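Local coordinates for protein myosin-I heavy chain (Dictyostelium discoideum, PDB 5EJR) that is an actin-based motor of class VII, involved in the early steps of phagocytosis and in adhesion, with this chain holding a MyTH4-FERM part of its tail, at residues A[350-353]-A[354-358]; A[391-394]-A[395-398]; A[66-69]-A[70-74]. All coordinates share one frame; numbering follows the deposited sequence.

In the fold
All three contacts are local ones, made along a helix or at its end. Contacts 1 and 2 lie in the central helical lobe of the FERM domain and touch, with centres 12 Å apart. Contact 3 sits in the MyTH4 domain, on the other side of the chain's centre, about 47 Å from contact 1 between nearest atoms. Contact 1 ends helix 341-355 and contact 2 ends helix 383-394, whereas contact 3 runs within helix 58-75. Contacts 1 and 3 are partly buried. Contact 1 packs leucine, isoleucine and a tyrosine ring; contact 3 sets a methionine sulfur beside a phenylalanine ring. Contact 2 is a surface contact, where water and a carboxylate do much of the bonding.

Contact 1 (A[350-353]-A[354-358]); sequences ILIQ and LLYPN
Leu-354 meets Leu-351 and Ile-350 one turn back on helix 341-355. Its CD1 lies 4.1 Å from CD2 of Leu-351, and the two side chains cross at a slant. The same methyl reaches CG2 of Ile-350 at a looser 4.3 Å. In Leu-354, CG stands beside the backbone N, opposite the carbonyl carbon (chi1 -80°), which leans the chain back over the preceding turn. Leu-355 does likewise, and its CG rests 3.5 Å from O of Leu-351.

The backbone carries the last helical bonds. Leu-354 N bonds to O of Ile-350, and Leu-355 N to O of Leu-351. Tyr-356 N closes the series on O of Ile-352 at 2.8 Å, although Tyr-356 has itself left helical geometry. The tyrosine ring comes back beside Ile-352, with CD2 4.2 Å from CG2. Pro-357 follows. It has no N-H to give to O of Gln-353, but its CA makes a CA-H...O contact with that oxygen at 3.4 Å.

Gln-353 extends away from the backbone, with CG anti to the backbone N (chi1 -162°). Its NE2 donates to a water at 2.8 Å, and this water donates to O of Pro-357. The water thus ties the amide to a carbonyl just after the helix end.

Around this shell, Leu-405 and Phe-409 of helix 402-416 and Tyr-324 of helix 317-332 pack on Leu-351 and Leu-354. Val-368 lies against Ile-352 and Tyr-356, and OH of Tyr-356 is hydrogen-bonded to OE1 of Gln-371. The helix end therefore combines two chemistries. Apolar side chains face neighbouring helices of the FERM central lobe. Where the N-H donors stop at Pro-357, a CA-H contact and one bridging water link the departing chain to Gln-353.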
loop_
_atom_site.group_PDB
_atom_site.type_symbol
_atom_site.label_atom_id
_atom_site.label_comp_id
_atom_site.label_asym_id
_atom_site.label_seq_id
_atom_site.Cartn_x
_atom_site.Cartn_y
_atom_site.Cartn_z
ATOM N N ILE A 350 1.227 -10.153 37.235
ATOM C CA ILE A 350 -0.028 -9.540 36.789
ATOM C C ILE A 350 -0.616 -10.332 35.658
ATOM O O ILE A 350 -1.801 -10.604 35.665
ATOM C CB ILE A 350 0.177 -8.045 36.372
ATOM C CG1 ILE A 350 0.564 -7.196 37.569
ATOM C CG2 ILE A 350 -1.091 -7.494 35.695
ATOM C CD1 ILE A 350 1.174 -5.880 37.169
ATOM N N LEU A 351 0.198 -10.639 34.641
ATOM C CA LEU A 351 -0.259 -11.384 33.474
ATOM C C LEU A 351 -0.754 -12.776 33.820
ATOM O O LEU A 351 -1.676 -13.267 33.169
ATOM C CB LEU A 351 0.823 -11.417 32.369
ATOM C CG LEU A 351 1.204 -10.045 31.733
ATOM C CD1 LEU A 351 2.168 -10.240 30.603
ATOM C CD2 LEU A 351 -0.015 -9.324 31.191
ATOM N N ILE A 352 -0.170 -13.399 34.853
ATOM C CA ILE A 352 -0.638 -14.724 35.338
ATOM C C ILE A 352 -2.037 -14.546 35.980
ATOM O O ILE A 352 -2.948 -15.303 35.658
ATOM C CB ILE A 352 0.408 -15.367 36.311
ATOM C CG1 ILE A 352 1.624 -15.889 35.503
ATOM C CG2 ILE A 352 -0.230 -16.521 37.164
ATOM C CD1 ILE A 352 2.884 -16.191 36.357
ATOM N N GLN A 353 -2.230 -13.498 36.790
ATOM C CA GLN A 353 -3.541 -13.241 37.407
ATOM C C GLN A 353 -4.607 -12.987 36.326
ATOM O O GLN A 353 -5.772 -13.388 36.495
ATOM C CB GLN A 353 -3.460 -12.117 38.453
ATOM C CG GLN A 353 -4.665 -12.113 39.410
ATOM C CD GLN A 353 -4.690 -10.998 40.425
ATOM O OE1 GLN A 353 -3.700 -10.320 40.674
ATOM N NE2 GLN A 353 -5.834 -10.793 41.060
ATOM N N LEU A 354 -4.197 -12.415 35.171
ATOM C CA LEU A 354 -5.126 -12.204 34.061
ATOM C C LEU A 354 -5.470 -13.528 33.356
ATOM O O LEU A 354 -6.600 -13.702 32.910
ATOM C CB LEU A 354 -4.594 -11.155 33.062
ATOM C CG LEU A 354 -4.774 -9.680 33.467
ATOM C CD1 LEU A 354 -3.830 -8.760 32.666
ATOM C CD2 LEU A 354 -6.189 -9.229 33.274
ATOM N N LEU A 355 -4.511 -14.444 33.222
ATOM C CA LEU A 355 -4.776 -15.744 32.597
ATOM C C LEU A 355 -5.556 -16.680 33.544
ATOM O O LEU A 355 -6.346 -17.500 33.082
ATOM C CB LEU A 355 -3.455 -16.447 32.254
ATOM C CG LEU A 355 -2.663 -15.930 31.092
ATOM C CD1 LEU A 355 -1.256 -16.533 31.111
ATOM C CD2 LEU A 355 -3.374 -16.245 29.778
ATOM N N TYR A 356 -5.286 -16.590 34.850
ATOM C CA TYR A 356 -5.880 -17.464 35.864
ATOM C C TYR A 356 -6.554 -16.667 36.986
ATOM O O TYR A 356 -5.996 -16.564 38.076
ATOM C CB TYR A 356 -4.809 -18.450 36.387
ATOM C CG TYR A 356 -4.129 -19.208 35.263
ATOM C CD1 TYR A 356 -4.783 -20.241 34.594
ATOM C CD2 TYR A 356 -2.846 -18.873 34.847
ATOM C CE1 TYR A 356 -4.167 -20.931 33.549
ATOM C CE2 TYR A 356 -2.234 -19.533 33.783
ATOM C CZ TYR A 356 -2.885 -20.578 33.153
ATOM O OH TYR A 356 -2.263 -21.248 32.119
ATOM N N PRO A 357 -7.742 -16.068 36.733
ATOM C CA PRO A 357 -8.395 -15.219 37.764
ATOM C C PRO A 357 -8.557 -15.795 39.191
ATOM O O PRO A 357 -8.675 -15.007 40.135
ATOM C CB PRO A 357 -9.760 -14.910 37.160
ATOM C CG PRO A 357 -9.602 -15.066 35.712
ATOM C CD PRO A 357 -8.506 -16.061 35.468
ATOM N N ASN A 358 -8.561 -17.144 39.352
ATOM C CA ASN A 358 -8.684 -17.871 40.635
ATOM C C ASN A 358 -7.312 -18.022 41.325
ATOM O O ASN A 358 -6.574 -18.976 41.067
ATOM C CB ASN A 358 -9.366 -19.243 40.419
ATOM C CG ASN A 358 -8.765 -20.127 39.325
ATOM O OD1 ASN A 358 -7.827 -19.755 38.597
ATOM N ND2 ASN A 358 -9.313 -21.327 39.178
HETATM O O HOH W 1 -8.013 -12.337 40.264
#

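Contact 2 (A[391-394]-A[395-398]); sequences ESQI and FELV
Glu-391 and Phe-395 lie side by side at the end of helix 383-394 and point the same way. CG of Glu-391 is 4.0 Å from CZ of the ring. O of Glu-391 sits over one ring face, towards the rim, 3.5 Å above its plane. Phe-395 has CG beside its backbone N (chi1 -68°), which brings the ring back over that carbonyl.

The same oxygen takes only a weak bond from Phe-395 N, at 3.4 Å. The chain then tightens. Glu-396 N donates to O of Gln-393 at 3.0 Å, and Leu-397 N to O of Ile-394 at 3.1 Å. Both donors stand well above the carbonyl planes, the second 66° out. The latter bond closes a type I beta turn from Ile-394 to Leu-397.

Water satisfies polar groups of both segments. Gln-393 and Glu-396 run alongside each other, their amide and carboxylate planes 52° apart, and two waters join them. One donates to OE1 of Gln-393 and OE1 of Glu-396. Another accepts from NE2 of Gln-393 and donates to OE2 of Glu-396, each at 2.8 Å. A third donates to O of Ser-392 and, at 3.2 Å, to OE2 of Glu-396. OG of Ser-392 makes a weak hydrogen bond with O of Ser-388. The apolar side chains meet helix 341-355: Ile-394 packs on Ala-349 and Leu-397 on Gln-353.

Three water hydrogens thus reach the Glu-396 carboxylate, which probably stabilises its negative charge. Hydration and a tight turn take over where the regular helical bonding gives out.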
loop_
_atom_site.group_PDB
_atom_site.type_symbol
_atom_site.label_atom_id
_atom_site.label_comp_id
_atom_site.label_asym_id
_atom_site.label_seq_id
_atom_site.Cartn_x
_atom_site.Cartn_y
_atom_site.Cartn_z
ATOM N N GLU A 391 6.702 -16.337 42.023
ATOM C CA GLU A 391 5.958 -16.791 43.195
ATOM C C GLU A 391 6.000 -15.713 44.314
ATOM O O GLU A 391 4.962 -15.396 44.905
ATOM C CB GLU A 391 6.524 -18.153 43.654
ATOM C CG GLU A 391 5.947 -18.693 44.936
ATOM C CD GLU A 391 6.600 -20.027 45.234
ATOM O OE1 GLU A 391 7.764 -20.003 45.679
ATOM O OE2 GLU A 391 6.032 -21.078 44.861
ATOM N N SER A 392 7.154 -15.098 44.531
ATOM C CA SER A 392 7.295 -14.028 45.526
ATOM C C SER A 392 6.417 -12.775 45.219
ATOM O O SER A 392 5.807 -12.221 46.129
ATOM C CB SER A 392 8.760 -13.652 45.718
ATOM O OG SER A 392 9.453 -14.694 46.384
ATOM N N GLN A 393 6.339 -12.362 43.951
ATOM C CA GLN A 393 5.529 -11.197 43.558
ATOM C C GLN A 393 4.035 -11.464 43.647
ATOM O O GLN A 393 3.261 -10.553 43.989
ATOM C CB GLN A 393 5.931 -10.662 42.176
ATOM C CG GLN A 393 7.392 -10.181 42.157
ATOM C CD GLN A 393 7.669 -9.113 43.196
ATOM O OE1 GLN A 393 6.830 -8.246 43.490
ATOM N NE2 GLN A 393 8.823 -9.206 43.838
ATOM N N ILE A 394 3.633 -12.729 43.361
ATOM C CA ILE A 394 2.243 -13.177 43.454
ATOM C C ILE A 394 1.727 -13.005 44.913
ATOM O O ILE A 394 0.579 -12.584 45.094
ATOM C CB ILE A 394 2.048 -14.598 42.852
ATOM C CG1 ILE A 394 2.174 -14.526 41.300
ATOM C CG2 ILE A 394 0.696 -15.216 43.275
ATOM C CD1 ILE A 394 2.186 -15.845 40.552
ATOM N N PHE A 395 2.604 -13.247 45.935
ATOM C CA PHE A 395 2.294 -13.018 47.361
ATOM C C PHE A 395 1.931 -11.541 47.646
ATOM O O PHE A 395 1.197 -11.267 48.595
ATOM C CB PHE A 395 3.500 -13.353 48.251
ATOM C CG PHE A 395 3.895 -14.809 48.339
ATOM C CD1 PHE A 395 2.932 -15.804 48.460
ATOM C CD2 PHE A 395 5.231 -15.181 48.365
ATOM C CE1 PHE A 395 3.305 -17.149 48.548
ATOM C CE2 PHE A 395 5.599 -16.527 48.437
ATOM C CZ PHE A 395 4.636 -17.497 48.526
ATOM N N GLU A 396 2.490 -10.598 46.861
ATOM C CA GLU A 396 2.258 -9.163 47.051
ATOM C C GLU A 396 1.081 -8.637 46.231
ATOM O O GLU A 396 0.744 -7.459 46.326
ATOM C CB GLU A 396 3.543 -8.365 46.797
ATOM C CG GLU A 396 4.598 -8.607 47.863
ATOM C CD GLU A 396 5.907 -7.870 47.674
ATOM O OE1 GLU A 396 5.889 -6.618 47.646
ATOM O OE2 GLU A 396 6.962 -8.546 47.609
ATOM N N LEU A 397 0.427 -9.527 45.469
ATOM C CA LEU A 397 -0.693 -9.194 44.604
ATOM C C LEU A 397 -2.026 -9.468 45.264
ATOM O O LEU A 397 -2.324 -10.605 45.635
ATOM C CB LEU A 397 -0.571 -9.935 43.252
ATOM C CG LEU A 397 -0.605 -9.078 41.983
ATOM C CD1 LEU A 397 0.611 -8.188 41.892
ATOM C CD2 LEU A 397 -0.648 -9.941 40.755
ATOM N N VAL A 398 -2.829 -8.419 45.422
ATOM C CA VAL A 398 -4.170 -8.538 46.014
ATOM C C VAL A 398 -5.206 -8.781 44.912
ATOM O O VAL A 398 -4.855 -8.668 43.734
ATOM C CB VAL A 398 -4.533 -7.342 46.932
ATOM C CG1 VAL A 398 -3.824 -7.465 48.279
ATOM C CG2 VAL A 398 -4.227 -5.996 46.262
HETATM O O HOH W 2 7.271 -11.583 48.654
HETATM O O HOH W 3 7.032 -6.138 45.187
HETATM O O HOH W 4 9.446 -8.073 46.344
#

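Contact 3 (A[66-69]-A[70-74]); sequences KNFS and EIMMW
Phe-68 and Met-72 form the packed side of this helical turn. SD of Met-72 is 3.5 Å from CE2 of Phe-68 and 4.6 Å from the ring centroid, 64° off the ring normal. This is a Met-aromatic contact, with the sulfur placed obliquely. Next to it, ND2 of Asn-67 meets CD1 of Ile-71 at 3.3 Å. The amide is held from outside, with ND2 hydrogen-bonded to OE1 of Gln-110 and OD1 to NH1 of Arg-96.

The side of Lys-66 is looser. Lys-66 is exposed and extended, and its CE comes 3.8 Å from OE2 of Glu-70. NZ stays 4.6 Å from that oxygen, so no salt bridge forms between them. OE1 of Glu-70 makes a salt bridge with Arg-96 and a hydrogen bond with OG of Ser-92. OG of Ser-69, at chi1 70°, turns back to donate to O of Lys-66 at 2.8 Å. Glu-70 N reaches the same oxygen from the same face.

Met-72 N to O of Phe-68 and Met-73 N to O of Ser-69 continue the regular backbone bonding. The arrangement is that of a helix within the helical MyTH4 domain, packed against helices 86-99, 104-113 and 121-137, with Lys-66 at its exposed side.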
loop_
_atom_site.group_PDB
_atom_site.type_symbol
_atom_site.label_atom_id
_atom_site.label_comp_id
_atom_site.label_asym_id
_atom_site.label_seq_id
_atom_site.Cartn_x
_atom_site.Cartn_y
_atom_site.Cartn_z
ATOM N N LYS A 66 9.184 -1.847 -27.398
ATOM C CA LYS A 66 9.226 -2.733 -26.216
ATOM C C LYS A 66 7.827 -2.834 -25.590
ATOM O O LYS A 66 7.434 -3.925 -25.165
ATOM C CB LYS A 66 10.225 -2.224 -25.159
ATOM C CG LYS A 66 10.516 -3.224 -24.037
ATOM C CD LYS A 66 11.331 -2.589 -22.923
ATOM C CE LYS A 66 11.839 -3.598 -21.921
ATOM N NZ LYS A 66 12.600 -2.942 -20.824
ATOM N N ASN A 67 7.101 -1.693 -25.528
ATOM C CA ASN A 67 5.747 -1.602 -24.976
ATOM C C ASN A 67 4.770 -2.484 -25.746
ATOM O O ASN A 67 3.934 -3.152 -25.124
ATOM C CB ASN A 67 5.247 -0.174 -25.018
ATOM C CG ASN A 67 3.957 -0.002 -24.257
ATOM O OD1 ASN A 67 3.935 0.125 -23.035
ATOM N ND2 ASN A 67 2.858 -0.063 -24.952
ATOM N N PHE A 68 4.877 -2.483 -27.106
ATOM C CA PHE A 68 4.011 -3.289 -27.956
ATOM C C PHE A 68 4.125 -4.752 -27.631
ATOM O O PHE A 68 3.097 -5.389 -27.406
ATOM C CB PHE A 68 4.252 -3.028 -29.447
ATOM C CG PHE A 68 3.128 -3.567 -30.295
ATOM C CD1 PHE A 68 1.961 -2.836 -30.476
ATOM C CD2 PHE A 68 3.227 -4.812 -30.899
ATOM C CE1 PHE A 68 0.919 -3.336 -31.255
ATOM C CE2 PHE A 68 2.179 -5.319 -31.663
ATOM C CZ PHE A 68 1.040 -4.574 -31.844
ATOM N N SER A 69 5.362 -5.271 -27.538
ATOM C CA SER A 69 5.596 -6.673 -27.187
ATOM C C SER A 69 5.038 -7.012 -25.790
ATOM O O SER A 69 4.599 -8.137 -25.582
ATOM C CB SER A 69 7.073 -7.045 -27.315
ATOM O OG SER A 69 7.892 -6.447 -26.326
ATOM N N GLU A 70 5.007 -6.023 -24.862
ATOM C CA GLU A 70 4.459 -6.205 -23.515
ATOM C C GLU A 70 2.928 -6.300 -23.563
ATOM O O GLU A 70 2.352 -7.156 -22.882
ATOM C CB GLU A 70 4.956 -5.114 -22.554
ATOM C CG GLU A 70 6.432 -5.288 -22.228
ATOM C CD GLU A 70 7.073 -4.322 -21.254
ATOM O OE1 GLU A 70 6.414 -3.341 -20.842
ATOM O OE2 GLU A 70 8.260 -4.538 -20.924
ATOM N N ILE A 71 2.283 -5.458 -24.405
ATOM C CA ILE A 71 0.835 -5.491 -24.644
ATOM C C ILE A 71 0.469 -6.901 -25.166
ATOM O O ILE A 71 -0.436 -7.549 -24.632
ATOM C CB ILE A 71 0.406 -4.331 -25.582
ATOM C CG1 ILE A 71 0.501 -2.991 -24.823
ATOM C CG2 ILE A 71 -1.001 -4.552 -26.155
ATOM C CD1 ILE A 71 0.025 -1.724 -25.556
ATOM N N MET A 72 1.265 -7.405 -26.135
ATOM C CA MET A 72 1.132 -8.741 -26.720
ATOM C C MET A 72 1.258 -9.843 -25.669
ATOM O O MET A 72 0.524 -10.823 -25.727
ATOM C CB MET A 72 2.155 -8.928 -27.851
ATOM C CG MET A 72 1.846 -8.099 -29.086
ATOM S SD MET A 72 2.900 -8.520 -30.509
ATOM C CE MET A 72 2.484 -10.254 -30.728
ATOM N N MET A 73 2.153 -9.663 -24.689
ATOM C CA MET A 73 2.359 -10.587 -23.572
ATOM C C MET A 73 1.141 -10.586 -22.664
ATOM O O MET A 73 0.738 -11.639 -22.183
ATOM C CB MET A 73 3.584 -10.163 -22.755
ATOM C CG MET A 73 4.889 -10.498 -23.407
ATOM S SD MET A 73 6.258 -9.591 -22.666
ATOM C CE MET A 73 6.638 -10.616 -21.406
ATOM N N TRP A 74 0.566 -9.397 -22.412
ATOM C CA TRP A 74 -0.606 -9.246 -21.549
ATOM C C TRP A 74 -1.827 -9.937 -22.182
ATOM O O TRP A 74 -2.568 -10.659 -21.503
ATOM C CB TRP A 74 -0.897 -7.762 -21.295
ATOM C CG TRP A 74 -2.249 -7.538 -20.705
ATOM C CD1 TRP A 74 -3.360 -7.064 -21.342
ATOM C CD2 TRP A 74 -2.663 -7.886 -19.378
ATOM N NE1 TRP A 74 -4.430 -7.041 -20.475
ATOM C CE2 TRP A 74 -4.037 -7.567 -19.269
ATOM C CE3 TRP A 74 -1.999 -8.420 -18.258
ATOM C CZ2 TRP A 74 -4.755 -7.747 -18.079
ATOM C CZ3 TRP A 74 -2.707 -8.585 -17.075
ATOM C CH2 TRP A 74 -4.071 -8.267 -16.999
#